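Local coordinates for protein Aac(6')-ib (Escherichia coli, PDB 2BUE) that probably transfers an acetyl group from acetyl-CoA to the 6'-amino group of aminoglycosides such as kanamycin B, conferring antibiotic resistance, at residues E41-R45 against S46-E50; A57-L61 against A62-E66. The protein carries 2 engineered substitutions. One frame throughout, in Å; residues are numbered along the deposited sequence.

Contact 1: E41-R45 against S46-E50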
ATOM      1  N   GLU A  41      -0.967  12.129  12.838  1.00 11.23           N
ATOM      2  CA  GLU A  41       0.129  13.064  12.626  1.00 11.66           C
ATOM      3  C   GLU A  41       0.714  12.903  11.205  1.00 11.37           C
ATOM      4  O   GLU A  41       0.831  13.892  10.464  1.00 11.44           O
ATOM      5  CB  GLU A  41       1.209  12.921  13.698  1.00 12.36           C
ATOM      6  CG  GLU A  41       2.355  13.870  13.425  1.00 12.46           C
ATOM      7  CD  GLU A  41       3.434  13.880  14.499  1.00 15.81           C
ATOM      8  OE1 GLU A  41       3.334  13.127  15.490  1.00 15.62           O
ATOM      9  OE2 GLU A  41       4.392  14.674  14.306  1.00 15.67           O
ATOM     10  N   TRP A  42       1.056  11.661  10.839  1.00 11.65           N
ATOM     11  CA  TRP A  42       1.599  11.365   9.500  1.00 11.62           C
ATOM     12  C   TRP A  42       0.712  11.844   8.353  1.00 11.36           C
ATOM     13  O   TRP A  42       1.208  12.458   7.390  1.00 12.73           O
ATOM     14  CB  TRP A  42       1.840   9.861   9.347  1.00 11.31           C
ATOM     15  CG  TRP A  42       2.939   9.319  10.207  1.00 11.62           C
ATOM     16  CD1 TRP A  42       3.810  10.024  11.000  1.00 12.27           C
ATOM     17  CD2 TRP A  42       3.298   7.943  10.324  1.00 11.88           C
ATOM     18  NE1 TRP A  42       4.695   9.152  11.617  1.00 13.35           N
ATOM     19  CE2 TRP A  42       4.399   7.868  11.213  1.00 12.69           C
ATOM     20  CE3 TRP A  42       2.787   6.756   9.758  1.00 12.50           C
ATOM     21  CZ2 TRP A  42       5.016   6.643  11.548  1.00 12.89           C
ATOM     22  CZ3 TRP A  42       3.397   5.533  10.089  1.00 12.58           C
ATOM     23  CH2 TRP A  42       4.513   5.493  10.971  1.00 12.82           C
ATOM     24  N   LEU A  43      -0.585  11.550   8.434  1.00 11.32           N
ATOM     25  CA  LEU A  43      -1.514  11.850   7.349  1.00 10.95           C
ATOM     26  C   LEU A  43      -1.717  13.356   7.123  1.00 11.17           C
ATOM     27  O   LEU A  43      -2.303  13.774   6.126  1.00 11.04           O
ATOM     28  CB  LEU A  43      -2.863  11.127   7.541  1.00 10.88           C
ATOM     29  CG  LEU A  43      -2.787   9.598   7.417  1.00 10.85           C
ATOM     30  CD1 LEU A  43      -4.147   9.037   7.781  1.00 11.49           C
ATOM     31  CD2 LEU A  43      -2.391   9.180   5.980  1.00 12.34           C
ATOM     32  N   ASN A  44      -1.225  14.153   8.067  1.00 11.32           N
ATOM     33  CA  ASN A  44      -1.260  15.605   7.944  1.00 11.86           C
ATOM     34  C   ASN A  44       0.088  16.256   7.620  1.00 13.39           C
ATOM     35  O   ASN A  44       0.218  17.502   7.638  1.00 15.03           O
ATOM     36  CB  ASN A  44      -1.899  16.201   9.209  1.00 12.29           C
ATOM     37  CG  ASN A  44      -3.412  16.009   9.222  1.00 12.06           C
ATOM     38  OD1 ASN A  44      -4.149  16.761   8.572  1.00 14.71           O
ATOM     39  ND2 ASN A  44      -3.880  15.007   9.955  1.00 11.81           N
ATOM     40  N   ARG A  45       1.089  15.436   7.336  1.00 13.69           N
ATOM     41  CA  ARG A  45       2.368  15.964   6.853  1.00 14.12           C
ATOM     42  C   ARG A  45       2.246  16.311   5.374  1.00 15.18           C
ATOM     43  O   ARG A  45       1.639  15.558   4.606  1.00 15.36           O
ATOM     44  CB  ARG A  45       3.505  14.997   7.132  1.00 13.66           C
ATOM     45  CG  ARG A  45       3.701  14.767   8.633  1.00 13.97           C
ATOM     46  CD  ARG A  45       4.871  13.878   8.919  1.00 14.73           C
ATOM     47  NE  ARG A  45       5.121  13.854  10.362  1.00 15.93           N
ATOM     48  CZ  ARG A  45       5.931  13.000  10.967  1.00 16.44           C
ATOM     49  NH1 ARG A  45       6.594  12.078  10.269  1.00 14.88           N
ATOM     50  NH2 ARG A  45       6.076  13.066  12.280  1.00 17.32           N
ATOM     51  N   SER A  46       2.795  17.460   4.973  1.00 16.43           N
ATOM     52  CA  SER A  46       2.590  17.957   3.609  0.50 17.37           C
ATOM     53  C   SER A  46       2.993  16.962   2.507  1.00 16.97           C
ATOM     54  O   SER A  46       2.293  16.852   1.496  1.00 18.24           O
ATOM     55  CB  SER A  46       3.295  19.301   3.412  0.50 17.89           C
ATOM     56  OG  SER A  46       4.685  19.182   3.640  0.50 19.57           O
ATOM     57  N   HIS A  47       4.097  16.237   2.693  1.00 16.55           N
ATOM     58  CA  HIS A  47       4.541  15.290   1.643  1.00 16.37           C
ATOM     59  C   HIS A  47       3.592  14.104   1.443  1.00 16.15           C
ATOM     60  O   HIS A  47       3.633  13.419   0.419  1.00 15.91           O
ATOM     61  CB  HIS A  47       5.963  14.792   1.890  1.00 16.51           C
ATOM     62  CG  HIS A  47       6.087  13.808   3.007  1.00 16.04           C
ATOM     63  ND1 HIS A  47       6.153  14.185   4.335  1.00 15.88           N
ATOM     64  CD2 HIS A  47       6.188  12.453   2.995  1.00 15.67           C
ATOM     65  CE1 HIS A  47       6.287  13.107   5.088  1.00 16.06           C
ATOM     66  NE2 HIS A  47       6.298  12.043   4.302  1.00 15.94           N
ATOM     67  N   ILE A  48       2.755  13.865   2.444  1.00 15.00           N
ATOM     68  CA  ILE A  48       1.777  12.784   2.418  1.00 15.67           C
ATOM     69  C   ILE A  48       0.419  13.295   1.906  1.00 15.49           C
ATOM     70  O   ILE A  48      -0.230  12.677   1.053  1.00 15.38           O
ATOM     71  CB  ILE A  48       1.668  12.126   3.834  1.00 14.81           C
ATOM     72  CG1 ILE A  48       2.981  11.370   4.135  1.00 15.72           C
ATOM     73  CG2 ILE A  48       0.475  11.153   3.890  1.00 13.73           C
ATOM     74  CD1 ILE A  48       3.224  10.993   5.580  1.00 16.51           C
ATOM     75  N   VAL A  49      -0.000  14.439   2.418  1.00 16.24           N
ATOM     76  CA  VAL A  49      -1.248  15.054   1.980  1.00 17.49           C
ATOM     77  C   VAL A  49      -1.305  15.157   0.441  1.00 18.76           C
ATOM     78  O   VAL A  49      -2.357  14.945  -0.163  1.00 19.69           O
ATOM     79  CB  VAL A  49      -1.434  16.447   2.627  1.00 17.29           C
ATOM     80  CG1 VAL A  49      -2.611  17.158   2.020  1.00 17.98           C
ATOM     81  CG2 VAL A  49      -1.642  16.293   4.121  1.00 16.17           C
ATOM     82  N   GLU A  50      -0.160  15.468  -0.163  1.00 19.44           N
ATOM     83  CA  GLU A  50      -0.040  15.615  -1.611  1.00 20.98           C
ATOM     84  C   GLU A  50      -0.614  14.420  -2.401  1.00 20.30           C
ATOM     85  O   GLU A  50      -1.255  14.603  -3.458  1.00 20.80           O
ATOM     86  CB  GLU A  50       1.436  15.843  -1.962  1.00 21.08           C
ATOM     87  CG  GLU A  50       1.712  15.978  -3.451  1.00 23.77           C
ATOM     88  CD  GLU A  50       3.140  16.403  -3.770  1.00 24.32           C
ATOM     89  OE1 GLU A  50       4.052  16.248  -2.921  1.00 27.51           O
ATOM     90  OE2 GLU A  50       3.341  16.912  -4.897  1.00 31.27           O
TER
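Where helix 36-43 gives way to the short helix 46-49, the side chain of His47 lies beside that of Arg45, both pointing the same way. Arg45 CB approaches His47 CE1 obliquely at 3.9 Å. The imidazole reaches this place because CG sits between the backbone N and the carbonyl carbon (chi1 74°); CG1 of Ile48 lies over the rim of one of its faces. NE2 is hydrogen-bonded to Leu121 O, and the ring belongs to the coenzyme A pocket. Ile48 follows and points toward 41-45: its CD1 lies 3.1 Å from Trp42 O, a close approach, while its CG2 branch packs on Leu43 CD2 at 4.1 Å, the two side chains crossing at a slant. Ile48 N donates to Arg45 O at 3.0 Å from above the carbonyl plane. Val49 N donates to Arg45 O at 3.0 Å, nearly in line with the carbonyl, so two donors grip the N-cap residue. Methyl CG2 of Val49 rests 3.3 Å from Leu43 O. The extended Arg45 chain runs back to Glu41 in a hydrogen-bonded salt bridge, Arg45 NH2 to Glu41 OE2 at 3.1 Å; OE2 lies in the guanidinium plane, but NH2 meets the carboxylate from above, 75° out of its plane. Trp42 CD1 lies over one guanidinium face. With NH1 bonded to Ala122 O as well, the guanidinium is fixed in rotation, and its charge is probably partly offset by the carboxylate.

Contact 2: A57-L61 against A62-E66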
ATOM      1  N   ALA A  57      -8.278  14.165   2.285  1.00 28.84           N
ATOM      2  CA  ALA A  57      -6.960  14.743   2.638  1.00 26.90           C
ATOM      3  C   ALA A  57      -7.084  15.524   3.948  1.00 25.70           C
ATOM      4  O   ALA A  57      -8.135  16.091   4.234  1.00 24.90           O
ATOM      5  CB  ALA A  57      -6.400  15.666   1.501  1.00 26.93           C
ATOM      6  N   ARG A  58      -6.007  15.527   4.733  1.00 24.00           N
ATOM      7  CA  ARG A  58      -5.971  16.221   6.022  1.00 22.20           C
ATOM      8  C   ARG A  58      -7.107  15.813   6.960  1.00 20.23           C
ATOM      9  O   ARG A  58      -7.888  16.668   7.425  1.00 20.90           O
ATOM     10  CB  ARG A  58      -5.913  17.735   5.828  1.00 22.32           C
ATOM     11  CG  ARG A  58      -4.632  18.156   5.152  1.00 24.25           C
ATOM     12  CD  ARG A  58      -4.377  19.640   5.272  1.00 26.17           C
ATOM     13  NE  ARG A  58      -3.029  19.980   4.806  1.00 28.96           N
ATOM     14  CZ  ARG A  58      -1.911  19.750   5.489  1.00 31.36           C
ATOM     15  NH1 ARG A  58      -0.734  20.090   4.965  1.00 33.15           N
ATOM     16  NH2 ARG A  58      -1.960  19.166   6.687  1.00 29.66           N
ATOM     17  N   PRO A  59      -7.173  14.515   7.294  1.00 16.96           N
ATOM     18  CA  PRO A  59      -8.216  14.019   8.181  1.00 15.32           C
ATOM     19  C   PRO A  59      -8.010  14.536   9.600  1.00 14.13           C
ATOM     20  O   PRO A  59      -6.862  14.752  10.034  1.00 13.65           O
ATOM     21  CB  PRO A  59      -7.987  12.509   8.173  1.00 15.65           C
ATOM     22  CG  PRO A  59      -6.511  12.389   7.956  1.00 15.85           C
ATOM     23  CD  PRO A  59      -6.202  13.460   6.939  1.00 17.11           C
ATOM     24  N   THR A  60      -9.108  14.716  10.317  1.00 12.88           N
ATOM     25  CA  THR A  60      -9.034  15.052  11.740  1.00 12.64           C
ATOM     26  C   THR A  60      -8.610  13.796  12.507  1.00 12.49           C
ATOM     27  O   THR A  60      -8.624  12.682  11.961  1.00 11.98           O
ATOM     28  CB  THR A  60     -10.414  15.486  12.283  1.00 12.62           C
ATOM     29  OG1 THR A  60     -11.307  14.364  12.199  1.00 12.46           O
ATOM     30  CG2 THR A  60     -10.963  16.700  11.536  1.00 12.48           C
ATOM     31  N   LEU A  61      -8.257  13.960  13.773  1.00 12.06           N
ATOM     32  CA  LEU A  61      -7.948  12.808  14.613  1.00 11.45           C
ATOM     33  C   LEU A  61      -9.141  11.844  14.652  1.00 12.48           C
ATOM     34  O   LEU A  61      -8.961  10.623  14.507  1.00 12.19           O
ATOM     35  CB  LEU A  61      -7.567  13.275  16.034  1.00 12.11           C
ATOM     36  CG  LEU A  61      -7.312  12.154  17.046  1.00 11.78           C
ATOM     37  CD1 LEU A  61      -6.167  11.208  16.603  1.00 12.19           C
ATOM     38  CD2 LEU A  61      -7.038  12.750  18.422  1.00 12.53           C
ATOM     39  N   ALA A  62     -10.349  12.390  14.838  1.00 12.00           N
ATOM     40  CA  ALA A  62     -11.572  11.557  14.849  1.00 13.20           C
ATOM     41  C   ALA A  62     -11.739  10.787  13.537  1.00 13.14           C
ATOM     42  O   ALA A  62     -12.104   9.597  13.553  1.00 13.46           O
ATOM     43  CB  ALA A  62     -12.816  12.413  15.102  1.00 13.75           C
ATOM     44  N   ASP A  63     -11.509  11.463  12.410  1.00 12.53           N
ATOM     45  CA  ASP A  63     -11.553  10.801  11.084  1.00 13.32           C
ATOM     46  C   ASP A  63     -10.632   9.589  11.071  1.00 13.53           C
ATOM     47  O   ASP A  63     -11.034   8.477  10.673  1.00 13.43           O
ATOM     48  CB  ASP A  63     -11.106  11.746   9.975  1.00 12.89           C
ATOM     49  CG  ASP A  63     -12.128  12.821   9.646  1.00 14.20           C
ATOM     50  OD1 ASP A  63     -13.315  12.678  10.037  1.00 16.06           O
ATOM     51  OD2 ASP A  63     -11.716  13.805   8.986  1.00 15.99           O
ATOM     52  N   VAL A  64      -9.396   9.787  11.525  1.00 13.28           N
ATOM     53  CA  VAL A  64      -8.408   8.698  11.461  1.00 13.60           C
ATOM     54  C   VAL A  64      -8.808   7.584  12.426  1.00 14.23           C
ATOM     55  O   VAL A  64      -8.698   6.387  12.105  1.00 14.78           O
ATOM     56  CB  VAL A  64      -6.969   9.196  11.732  1.00 13.58           C
ATOM     57  CG1 VAL A  64      -5.978   8.009  11.802  1.00 13.63           C
ATOM     58  CG2 VAL A  64      -6.515  10.173  10.658  1.00 11.70           C
ATOM     59  N   GLN A  65      -9.272   7.962  13.618  1.00 14.28           N
ATOM     60  CA  GLN A  65      -9.760   6.975  14.577  1.00 15.71           C
ATOM     61  C   GLN A  65     -10.932   6.145  14.058  1.00 16.55           C
ATOM     62  O   GLN A  65     -10.987   4.937  14.322  1.00 18.31           O
ATOM     63  CB  GLN A  65     -10.112   7.635  15.913  1.00 14.71           C
ATOM     64  CG  GLN A  65      -8.875   8.151  16.643  1.00 15.43           C
ATOM     65  CD  GLN A  65      -9.235   9.073  17.805  1.00 15.76           C
ATOM     66  OE1 GLN A  65     -10.271   9.757  17.771  1.00 15.97           O
ATOM     67  NE2 GLN A  65      -8.383   9.097  18.827  1.00 16.36           N
ATOM     68  N   GLU A  66     -11.855   6.796  13.353  1.00 16.77           N
ATOM     69  CA  GLU A  66     -13.063   6.154  12.821  1.00 17.88           C
ATOM     70  C   GLU A  66     -12.806   5.318  11.578  1.00 17.75           C
ATOM     71  O   GLU A  66     -13.516   4.327  11.340  1.00 18.78           O
ATOM     72  CB  GLU A  66     -14.123   7.209  12.498  1.00 18.42           C
ATOM     73  CG  GLU A  66     -14.630   7.900  13.749  1.00 20.79           C
ATOM     74  CD  GLU A  66     -15.529   9.101  13.477  1.00 26.53           C
ATOM     75  OE1 GLU A  66     -15.769   9.458  12.297  1.00 28.21           O
ATOM     76  OE2 GLU A  66     -16.011   9.682  14.476  1.00 31.26           O
TER
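A chi1 of 64° at Thr60 tucks OG1 between the backbone N and the carbonyl carbon, facing the first turn of helix 61-68, while Asp63 CG stands beside its own backbone N (chi1 -73°) and leans back toward the residue ahead of the helix. The result is a capping box. Asp63 N donates to Thr60 OG1 at 2.9 Å, and in return Thr60 N donates to Asp63 OD2 at 3.1 Å, meeting the carboxylate 44° out of its plane. The two side chains cross as they exchange these bonds, each serving the other's backbone amide. Such reciprocal capping satisfies amides at the start of a helix, and the carboxylate beside the first turn probably also interacts favourably with the helix dipole. Regular helical bonding then begins, with Val64 N bound to Thr60 O at 3.0 Å and Gln65 N to Leu61 O at 2.8 Å. On the buried side Pro59 precedes the cap with its CB directed toward the helix and 3.7 Å from Asp63 CB. Tyr40 and Leu43 of helix 36-43 border Val64 there. Across the more exposed side, the amide end of Gln65 passes across Leu61, its NE2 3.7 Å from Leu61 CG. Packing is tight where the ring meets the helix: Pro59 CG and Val64 CG2 are 3.5 Å apart, inside the usual van der Waals distance.

In the fold
From the N terminus, the chain leaves strand 26-30 and enters helix 36-43; contact 1 then closes the turn into helix 46-49. The loop that follows leads to contact 2, at the start of helix 61-68. The two contacts are in series, neither nested nor crossed. They nevertheless touch: Asn44 O receives a probable hydrogen bond from Arg58 and ND2 probably gives one to Pro59 O, while Val49 and Leu43 pack on Arg58 and Pro59. The loop is thus fastened to the earlier helical turn. Contact 1 also supplies His47 to the coenzyme A pocket and packs on strand 114-121 through Leu43 and Ile48; contact 2 stands off, its Pro59 side chain about 9 Å from bound ribostamycin.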